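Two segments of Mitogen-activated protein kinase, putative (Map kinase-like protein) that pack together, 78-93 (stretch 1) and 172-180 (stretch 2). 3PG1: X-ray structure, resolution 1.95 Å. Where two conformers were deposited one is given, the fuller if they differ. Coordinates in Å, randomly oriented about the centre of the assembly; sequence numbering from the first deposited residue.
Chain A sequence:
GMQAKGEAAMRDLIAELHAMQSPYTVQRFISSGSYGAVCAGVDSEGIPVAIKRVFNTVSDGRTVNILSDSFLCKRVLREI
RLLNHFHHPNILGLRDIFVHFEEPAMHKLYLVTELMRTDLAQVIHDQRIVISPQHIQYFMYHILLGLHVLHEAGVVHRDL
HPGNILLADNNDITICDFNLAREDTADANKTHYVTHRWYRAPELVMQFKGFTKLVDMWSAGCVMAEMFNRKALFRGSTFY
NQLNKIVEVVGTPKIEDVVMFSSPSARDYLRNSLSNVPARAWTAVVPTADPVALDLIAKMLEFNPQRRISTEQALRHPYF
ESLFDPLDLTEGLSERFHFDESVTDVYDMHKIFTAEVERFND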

# COMPACT_ATOMS: atom_id res chain seq x y z
N ARG A 78 -1.98 15.06 -4.45
CA ARG A 78 -2.84 13.93 -4.11
C ARG A 78 -2.14 12.94 -3.16
O ARG A 78 -2.75 12.48 -2.20
CB ARG A 78 -3.34 13.22 -5.37
CG ARG A 78 -4.55 12.32 -5.05
CD ARG A 78 -5.20 11.69 -6.26
NE ARG A 78 -6.42 10.97 -5.88
CZ ARG A 78 -6.45 9.72 -5.41
NH1 ARG A 78 -5.33 9.03 -5.27
NH2 ARG A 78 -7.61 9.16 -5.09
N GLU A 79 -0.84 12.65 -3.40
CA GLU A 79 -0.08 11.74 -2.53
C GLU A 79 0.02 12.34 -1.12
O GLU A 79 -0.09 11.62 -0.13
CB GLU A 79 1.34 11.54 -3.09
CG GLU A 79 1.41 10.79 -4.41
CD GLU A 79 2.81 10.47 -4.91
OE1 GLU A 79 3.79 10.74 -4.17
OE2 GLU A 79 2.92 9.92 -6.03
N ILE A 80 0.22 13.65 -1.04
CA ILE A 80 0.34 14.39 0.21
C ILE A 80 -0.97 14.48 0.96
O ILE A 80 -1.00 14.24 2.16
CB ILE A 80 1.03 15.77 -0.08
CG1 ILE A 80 2.54 15.66 0.13
CG2 ILE A 80 0.44 16.97 0.69
CD1 ILE A 80 3.25 14.75 -0.85
N ARG A 81 -2.04 14.84 0.26
CA ARG A 81 -3.37 14.94 0.85
C ARG A 81 -3.81 13.59 1.45
O ARG A 81 -4.37 13.58 2.54
CB ARG A 81 -4.39 15.44 -0.20
CG ARG A 81 -4.25 16.97 -0.49
CD ARG A 81 -5.58 17.68 -0.68
NE ARG A 81 -6.53 17.27 0.35
CZ ARG A 81 -7.75 16.81 0.10
NH1 ARG A 81 -8.22 16.79 -1.14
NH2 ARG A 81 -8.52 16.40 1.09
N LEU A 82 -3.50 12.47 0.76
CA LEU A 82 -3.83 11.12 1.22
C LEU A 82 -3.06 10.76 2.46
O LEU A 82 -3.66 10.21 3.39
CB LEU A 82 -3.58 10.08 0.13
CG LEU A 82 -4.77 9.78 -0.74
CD1 LEU A 82 -4.37 9.01 -1.96
CD2 LEU A 82 -5.85 9.05 0.05
N LEU A 83 -1.75 11.12 2.51
CA LEU A 83 -0.90 10.85 3.69
C LEU A 83 -1.40 11.59 4.90
O LEU A 83 -1.45 11.04 6.00
CB LEU A 83 0.55 11.26 3.43
CG LEU A 83 1.51 10.19 2.91
CD1 LEU A 83 2.91 10.80 2.71
CD2 LEU A 83 1.61 8.98 3.86
N ASN A 84 -1.83 12.83 4.68
CA ASN A 84 -2.30 13.75 5.70
C ASN A 84 -3.74 13.54 6.13
O ASN A 84 -4.17 14.12 7.13
CB ASN A 84 -2.05 15.18 5.22
CG ASN A 84 -1.76 16.16 6.32
OD1 ASN A 84 -1.25 15.80 7.38
ND2 ASN A 84 -2.14 17.41 6.10
N HIS A 85 -4.49 12.70 5.40
CA HIS A 85 -5.90 12.39 5.68
C HIS A 85 -6.09 11.43 6.88
O HIS A 85 -7.09 11.52 7.59
CB HIS A 85 -6.55 11.81 4.42
CG HIS A 85 -8.04 11.64 4.54
ND1 HIS A 85 -8.90 12.72 4.49
CD2 HIS A 85 -8.76 10.52 4.75
CE1 HIS A 85 -10.10 12.23 4.69
NE2 HIS A 85 -10.08 10.91 4.85
N PHE A 86 -5.16 10.50 7.08
CA PHE A 86 -5.27 9.48 8.16
C PHE A 86 -4.43 9.85 9.37
O PHE A 86 -3.39 10.46 9.22
CB PHE A 86 -4.82 8.11 7.63
CG PHE A 86 -5.72 7.67 6.50
CD1 PHE A 86 -6.95 7.08 6.76
CD2 PHE A 86 -5.38 7.93 5.17
CE1 PHE A 86 -7.81 6.74 5.72
CE2 PHE A 86 -6.25 7.60 4.13
CZ PHE A 86 -7.45 6.99 4.40
N HIS A 87 -4.86 9.41 10.56
CA HIS A 87 -4.16 9.59 11.83
C HIS A 87 -4.47 8.34 12.59
O HIS A 87 -5.30 8.33 13.49
CB HIS A 87 -4.69 10.83 12.58
CG HIS A 87 -4.55 12.08 11.77
ND1 HIS A 87 -5.59 12.55 10.99
CD2 HIS A 87 -3.46 12.86 11.57
CE1 HIS A 87 -5.12 13.62 10.36
NE2 HIS A 87 -3.84 13.85 10.69
N HIS A 88 -3.87 7.24 12.12
CA HIS A 88 -4.17 5.93 12.69
C HIS A 88 -2.88 5.12 12.85
O HIS A 88 -2.03 5.19 11.96
CB HIS A 88 -5.18 5.19 11.77
CG HIS A 88 -5.72 3.93 12.37
ND1 HIS A 88 -5.00 2.74 12.32
CD2 HIS A 88 -6.90 3.70 12.97
CE1 HIS A 88 -5.75 1.84 12.92
NE2 HIS A 88 -6.90 2.37 13.33
N PRO A 89 -2.73 4.34 13.95
CA PRO A 89 -1.47 3.58 14.14
C PRO A 89 -1.07 2.62 13.02
O PRO A 89 0.10 2.29 12.92
CB PRO A 89 -1.70 2.81 15.46
CG PRO A 89 -2.85 3.46 16.13
CD PRO A 89 -3.67 4.12 15.06
N ASN A 90 -2.01 2.12 12.24
CA ASN A 90 -1.72 1.12 11.20
C ASN A 90 -1.52 1.70 9.83
O ASN A 90 -1.26 0.93 8.90
CB ASN A 90 -2.82 0.08 11.15
CG ASN A 90 -2.89 -0.76 12.39
OD1 ASN A 90 -3.95 -0.91 12.98
ND2 ASN A 90 -1.76 -1.31 12.81
N ILE A 91 -1.62 3.03 9.70
CA ILE A 91 -1.47 3.75 8.43
C ILE A 91 -0.29 4.69 8.58
O ILE A 91 -0.28 5.53 9.49
CB ILE A 91 -2.77 4.52 8.05
CG1 ILE A 91 -4.04 3.57 7.93
CG2 ILE A 91 -2.56 5.36 6.74
CD1 ILE A 91 -3.92 2.48 6.92
N LEU A 92 0.71 4.56 7.68
CA LEU A 92 1.91 5.43 7.76
C LEU A 92 1.49 6.88 7.58
O LEU A 92 0.77 7.20 6.65
CB LEU A 92 2.99 5.01 6.72
CG LEU A 92 4.36 5.74 6.84
CD1 LEU A 92 5.12 5.26 8.06
CD2 LEU A 92 5.18 5.56 5.57
N GLY A 93 1.83 7.71 8.54
CA GLY A 93 1.43 9.11 8.47
C GLY A 93 2.54 10.09 8.19
O GLY A 93 3.71 9.71 8.14
N ASP A 172 5.26 -2.96 15.61
CA ASP A 172 3.99 -2.34 15.22
C ASP A 172 3.90 -2.42 13.68
O ASP A 172 4.90 -2.17 13.00
CB ASP A 172 3.96 -0.85 15.65
CG ASP A 172 3.77 -0.55 17.14
OD1 ASP A 172 3.56 -1.51 17.93
OD2 ASP A 172 3.90 0.64 17.53
N ILE A 173 2.73 -2.80 13.17
CA ILE A 173 2.45 -2.94 11.73
C ILE A 173 1.90 -1.63 11.18
O ILE A 173 0.96 -1.08 11.74
CB ILE A 173 1.51 -4.16 11.41
CG1 ILE A 173 2.24 -5.52 11.57
CG2 ILE A 173 0.79 -4.03 10.05
CD1 ILE A 173 3.12 -6.04 10.37
N THR A 174 2.46 -1.16 10.08
CA THR A 174 2.01 0.05 9.41
C THR A 174 1.95 -0.26 7.89
O THR A 174 2.86 -0.87 7.33
CB THR A 174 2.99 1.19 9.74
OG1 THR A 174 3.17 1.22 11.15
CG2 THR A 174 2.48 2.51 9.35
N ILE A 175 0.87 0.16 7.25
CA ILE A 175 0.71 0.02 5.80
C ILE A 175 1.16 1.33 5.14
O ILE A 175 0.73 2.40 5.55
CB ILE A 175 -0.76 -0.31 5.45
CG1 ILE A 175 -1.15 -1.69 6.05
CG2 ILE A 175 -0.98 -0.29 3.90
CD1 ILE A 175 -2.70 -2.07 5.70
N CYS A 176 1.94 1.23 4.07
CA CYS A 176 2.36 2.40 3.31
C CYS A 176 2.05 2.20 1.82
O CYS A 176 1.49 1.17 1.41
CB CYS A 176 3.84 2.72 3.54
SG CYS A 176 4.99 1.59 2.71
N ASP A 177 2.36 3.24 1.03
CA ASP A 177 2.20 3.24 -0.42
C ASP A 177 0.74 3.07 -0.89
O ASP A 177 0.52 2.68 -2.02
CB ASP A 177 3.12 2.18 -1.06
CG ASP A 177 4.58 2.56 -1.04
OD1 ASP A 177 4.89 3.70 -0.66
OD2 ASP A 177 5.41 1.71 -1.44
N PHE A 178 -0.23 3.38 -0.02
CA PHE A 178 -1.65 3.33 -0.35
C PHE A 178 -1.98 4.60 -1.15
O PHE A 178 -3.02 4.66 -1.79
CB PHE A 178 -2.49 3.33 0.96
CG PHE A 178 -2.21 4.47 1.89
CD1 PHE A 178 -2.92 5.66 1.80
CD2 PHE A 178 -1.23 4.36 2.88
CE1 PHE A 178 -2.64 6.75 2.64
CE2 PHE A 178 -0.93 5.45 3.71
CZ PHE A 178 -1.64 6.64 3.59
N ASN A 179 -1.11 5.63 -1.06
CA ASN A 179 -1.28 6.97 -1.65
C ASN A 179 -0.67 7.19 -3.04
O ASN A 179 -0.65 8.32 -3.54
CB ASN A 179 -0.79 8.04 -0.65
CG ASN A 179 0.69 7.97 -0.37
OD1 ASN A 179 1.26 6.89 -0.15
ND2 ASN A 179 1.33 9.13 -0.29
N LEU A 180 -0.16 6.12 -3.67
CA LEU A 180 0.43 6.15 -5.00
C LEU A 180 -0.61 5.69 -6.03
O LEU A 180 -0.49 6.01 -7.21
CB LEU A 180 1.68 5.24 -5.06
CG LEU A 180 2.74 5.39 -3.96
CD1 LEU A 180 3.82 4.35 -4.12
CD2 LEU A 180 3.39 6.79 -3.94
O HOH W 1 -2.46 9.70 -4.94

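Stretch 1 begins as the end of a helix and continues as a loop. Stretch 2 runs from a short strand, 173-175, into a loop. The helix meets the later part of stretch 2, and the loop meets the strand. Together the two bury 718 Å² of surface, summed over both sides.

Arg78 does not touch stretch 2 directly. A water links them: it accepts from NH1 of Arg78 at 3.0 Å and donates to O of Asn179 at 2.7 Å.

Glu79 makes the first direct contact. Its backbone O accepts a hydrogen bond from ND2 of Asn179 at 2.9 Å. The same carbonyl also accepts the helical bond from N of Leu83, at 3.2 Å. The side-chain amide of Asn179 thus joins a carbonyl already used within the helix. At its far end the Glu79 side chain passes Leu180, with OE2 and CD2 3.8 Å apart. This is a contact with a methyl group, and Leu180 is poorly ordered.

Leu82 points toward stretch 2. Its CB lies 3.5 Å from CB of Asn179, so the aliphatic base of the asparagine packs on the helix while its amide bonds to Glu79. The O of Leu82 sits at the edge of the Phe178 ring, 3.7 Å from CE1. Leu83 CG reaches to 3.4 Å from ND2 of Asn179. Its CD2 lies 4.0 Å from CZ of Phe178.

Phe86 follows the helix. Its CD2 is 3.9 Å from CE1 of Phe178. The two ring planes are almost perpendicular, at 88°, and meet obliquely. Phe178 therefore packs against Leu82, Leu83 and Phe86 together, and Ile91 adds to the same apolar cluster.

A type I turn from His88 to Ile91 redirects the chain. Within it, N of Ile91 bonds to O of His88 at 3.2 Å. The side chain of His88 helps too: its ND1 accepts from N of Asn90 at 3.1 Å.

Asn90 ties the turn to the strand twice. Its ND2 donates to O of Ile173 at 2.9 Å, and its O accepts from N of Ile175 at 2.8 Å. CA of Thr174 also approaches that O, at 3.4 Å, in a CA-H...O contact.

Ile91 is paired with Ile175 in a single beta bridge, with their CA atoms 5.1 Å apart. The bonds of the bridge come from its neighbours: Asn90 O accepts from Ile175, and N of Leu92 donates to O of Ile175 at 3.0 Å. The CB of Ile91 points away from stretch 2, yet its CG2 comes within 3.4 Å of CE2 of Phe178.

Leu92 points toward stretch 2. Its CB lies 3.7 Å from CG2 of Thr174, and its CD2 is 3.7 Å from CB of Cys176. These are apolar contacts beside the bridge. O of Leu92 lies at the edge of the Phe178 ring, 3.8 Å from CE2. Gly93 ends the stretch without touching stretch 2.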